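Local coordinates for Mgp-operon protein 3 (Mycoplasma pneumoniae, PDB 6RJ1) that probably takes part in host-cell attachment as the extracellular N-terminal domain of the P40/P90 adhesin, at residues Y732-P736 and S774-F778. Numbering follows the deposited sequence.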
ATOM      1  N   TYR A 732       1.750  13.564  -1.906  1.00 55.57           N
ATOM      2  CA  TYR A 732       3.116  13.095  -2.024  1.00 55.50           C
ATOM      3  C   TYR A 732       3.695  12.971  -0.622  1.00 60.91           C
ATOM      4  O   TYR A 732       3.749  13.948   0.134  1.00 60.68           O
ATOM      5  CB  TYR A 732       3.914  14.056  -2.918  1.00 55.66           C
ATOM      6  CG  TYR A 732       5.405  13.818  -2.981  1.00 55.74           C
ATOM      7  CD1 TYR A 732       5.923  12.613  -3.455  1.00 57.95           C
ATOM      8  CD2 TYR A 732       6.303  14.830  -2.655  1.00 55.09           C
ATOM      9  CE1 TYR A 732       7.301  12.410  -3.556  1.00 58.56           C
ATOM     10  CE2 TYR A 732       7.675  14.642  -2.762  1.00 55.30           C
ATOM     11  CZ  TYR A 732       8.170  13.436  -3.218  1.00 63.38           C
ATOM     12  OH  TYR A 732       9.527  13.294  -3.325  1.00 66.47           O
ATOM     13  N   LEU A 733       4.060  11.743  -0.261  1.00 57.33           N
ATOM     14  CA  LEU A 733       4.588  11.421   1.055  1.00 56.70           C
ATOM     15  C   LEU A 733       5.860  10.555   0.923  1.00 57.78           C
ATOM     16  O   LEU A 733       5.787   9.330   1.007  1.00 55.64           O
ATOM     17  CB  LEU A 733       3.473  10.723   1.869  1.00 56.74           C
ATOM     18  CG  LEU A 733       3.659  10.552   3.363  1.00 61.33           C
ATOM     19  CD1 LEU A 733       3.920  11.876   4.049  1.00 61.27           C
ATOM     20  CD2 LEU A 733       2.438   9.891   3.967  1.00 65.13           C
ATOM     21  N   PRO A 734       7.030  11.188   0.677  1.00 53.74           N
ATOM     22  CA  PRO A 734       8.266  10.408   0.520  1.00 54.22           C
ATOM     23  C   PRO A 734       8.837   9.901   1.838  1.00 62.58           C
ATOM     24  O   PRO A 734       8.445  10.405   2.884  1.00 63.18           O
ATOM     25  CB  PRO A 734       9.214  11.418  -0.132  1.00 55.10           C
ATOM     26  CG  PRO A 734       8.770  12.721   0.392  1.00 58.65           C
ATOM     27  CD  PRO A 734       7.286  12.635   0.514  1.00 54.46           C
ATOM     28  N   VAL A 735       9.793   8.940   1.798  1.00 62.58           N
ATOM     29  CA  VAL A 735      10.485   8.474   3.013  1.00 64.32           C
ATOM     30  C   VAL A 735      11.415   9.589   3.512  1.00 71.62           C
ATOM     31  O   VAL A 735      11.923  10.356   2.683  1.00 72.13           O
ATOM     32  CB  VAL A 735      11.302   7.165   2.854  1.00 68.72           C
ATOM     33  CG1 VAL A 735      10.435   5.941   3.046  1.00 68.97           C
ATOM     34  CG2 VAL A 735      12.088   7.108   1.551  1.00 68.57           C
ATOM     35  N   PRO A 736      11.709   9.687   4.827  1.00 68.66           N
ATOM     36  CA  PRO A 736      12.667  10.703   5.270  1.00 68.52           C
ATOM     37  C   PRO A 736      14.024  10.444   4.620  1.00 73.50           C
ATOM     38  O   PRO A 736      14.489   9.305   4.597  1.00 72.97           O
ATOM     39  CB  PRO A 736      12.728  10.490   6.785  1.00 69.87           C
ATOM     40  CG  PRO A 736      11.501   9.771   7.121  1.00 73.75           C
ATOM     41  CD  PRO A 736      11.244   8.876   5.967  1.00 69.73           C
ATOM     42  N   SER A 774      15.697   2.011   2.671  1.00 66.02           N
ATOM     43  CA  SER A 774      15.428   3.396   3.088  1.00 65.38           C
ATOM     44  C   SER A 774      14.872   4.160   1.884  1.00 68.33           C
ATOM     45  O   SER A 774      15.072   5.372   1.758  1.00 68.39           O
ATOM     46  CB  SER A 774      16.717   4.056   3.581  1.00 67.93           C
ATOM     47  OG  SER A 774      17.680   4.085   2.541  1.00 72.12           O
ATOM     48  N   LEU A 775      14.174   3.426   1.001  1.00 63.59           N
ATOM     49  CA  LEU A 775      13.671   3.895  -0.276  1.00 62.53           C
ATOM     50  C   LEU A 775      12.154   3.930  -0.365  1.00 64.57           C
ATOM     51  O   LEU A 775      11.602   4.853  -0.971  1.00 64.60           O
ATOM     52  CB  LEU A 775      14.217   2.927  -1.350  1.00 62.54           C
ATOM     53  CG  LEU A 775      14.691   3.410  -2.738  1.00 66.98           C
ATOM     54  CD1 LEU A 775      13.974   2.672  -3.833  1.00 66.72           C
ATOM     55  CD2 LEU A 775      14.615   4.907  -2.925  1.00 69.28           C
ATOM     56  N   LEU A 776      11.486   2.900   0.177  1.00 58.50           N
ATOM     57  CA  LEU A 776      10.041   2.741   0.057  1.00 57.33           C
ATOM     58  C   LEU A 776       9.286   3.147   1.287  1.00 62.77           C
ATOM     59  O   LEU A 776       9.648   2.747   2.397  1.00 62.87           O
ATOM     60  CB  LEU A 776       9.676   1.295  -0.339  1.00 56.51           C
ATOM     61  CG  LEU A 776      10.530   0.637  -1.419  1.00 60.59           C
ATOM     62  CD1 LEU A 776      10.306  -0.843  -1.455  1.00 60.59           C
ATOM     63  CD2 LEU A 776      10.301   1.266  -2.787  1.00 62.93           C
ATOM     64  N   ASN A 777       8.223   3.937   1.092  1.00 59.19           N
ATOM     65  CA  ASN A 777       7.377   4.356   2.195  1.00 58.50           C
ATOM     66  C   ASN A 777       6.339   3.285   2.515  1.00 61.99           C
ATOM     67  O   ASN A 777       6.007   2.460   1.668  1.00 61.41           O
ATOM     68  CB  ASN A 777       6.754   5.730   1.963  1.00 55.32           C
ATOM     69  CG  ASN A 777       6.515   6.491   3.247  1.00 67.42           C
ATOM     70  OD1 ASN A 777       6.624   5.967   4.356  1.00 54.41           O
ATOM     71  ND2 ASN A 777       6.178   7.752   3.133  1.00 63.36           N
ATOM     72  N   PHE A 778       5.874   3.272   3.757  1.00 58.77           N
ATOM     73  CA  PHE A 778       4.912   2.296   4.249  1.00 58.71           C
ATOM     74  C   PHE A 778       3.949   3.002   5.197  1.00 61.23           C
ATOM     75  O   PHE A 778       4.359   3.875   5.944  1.00 60.82           O
ATOM     76  CB  PHE A 778       5.686   1.153   4.935  1.00 60.67           C
ATOM     77  CG  PHE A 778       4.919   0.252   5.867  1.00 62.13           C
ATOM     78  CD1 PHE A 778       4.219  -0.842   5.381  1.00 63.44           C
ATOM     79  CD2 PHE A 778       4.957   0.453   7.237  1.00 65.41           C
ATOM     80  CE1 PHE A 778       3.540  -1.698   6.247  1.00 65.42           C
ATOM     81  CE2 PHE A 778       4.274  -0.404   8.100  1.00 66.27           C
ATOM     82  CZ  PHE A 778       3.571  -1.474   7.597  1.00 63.75           C
TER
HETATM   83  O   HOH W   1      15.919   7.575   3.108  1.00 63.19           O
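V735 and N777 lie nearest each other where two irregular loop segments meet, their CA atoms 5.2 Å apart. Segment 774-778 turns at S774 and L775 before running extended. Both segments belong to the long connection between strand 723-732 and strand 779-786. This is loop-to-loop packing in the interior of a beta-rich domain, consistent with the beta-propeller clan to which the MgpC adhesin family is assigned. No sheet ladder joins the segments. One direct hydrogen bond, from a side-chain amide, and a bridging water link them instead.

N777 points toward 732-736 and donates ND2 to L733 O at 2.7 Å. The N-H...O angle is 160°. The acceptor lies almost exactly in the amide plane of N777, but the donor sits above the carbonyl plane of L733, 50° out of it. The other end of the amide is also held: N777 OD1 accepts from the backbone N of its neighbour F778 and from R806 N. Bonds at both ends thus fix the rotation of the amide. Its ND2 also lies 3.8 Å from CG of L733.

V735 lays both methyl groups against the backbone of 774-777. CG1 is anti to the carbonyl carbon, with chi1 at -85°. It lies 3.4 Å from L776 O, which also accepts from R806 NH1, and 3.8 Å from CB of N777. CG2 rests on the backbone carbonyl oxygens of S774 and L775, with the L775 O contact at 3.4 Å. Helix 666-673 adds L673 against V735, while F555 of strand 549-563 touches both L733 and N777. Beyond V735, a water donates to P736 O and to S774 O, each oxygen 2.7 Å from the water oxygen.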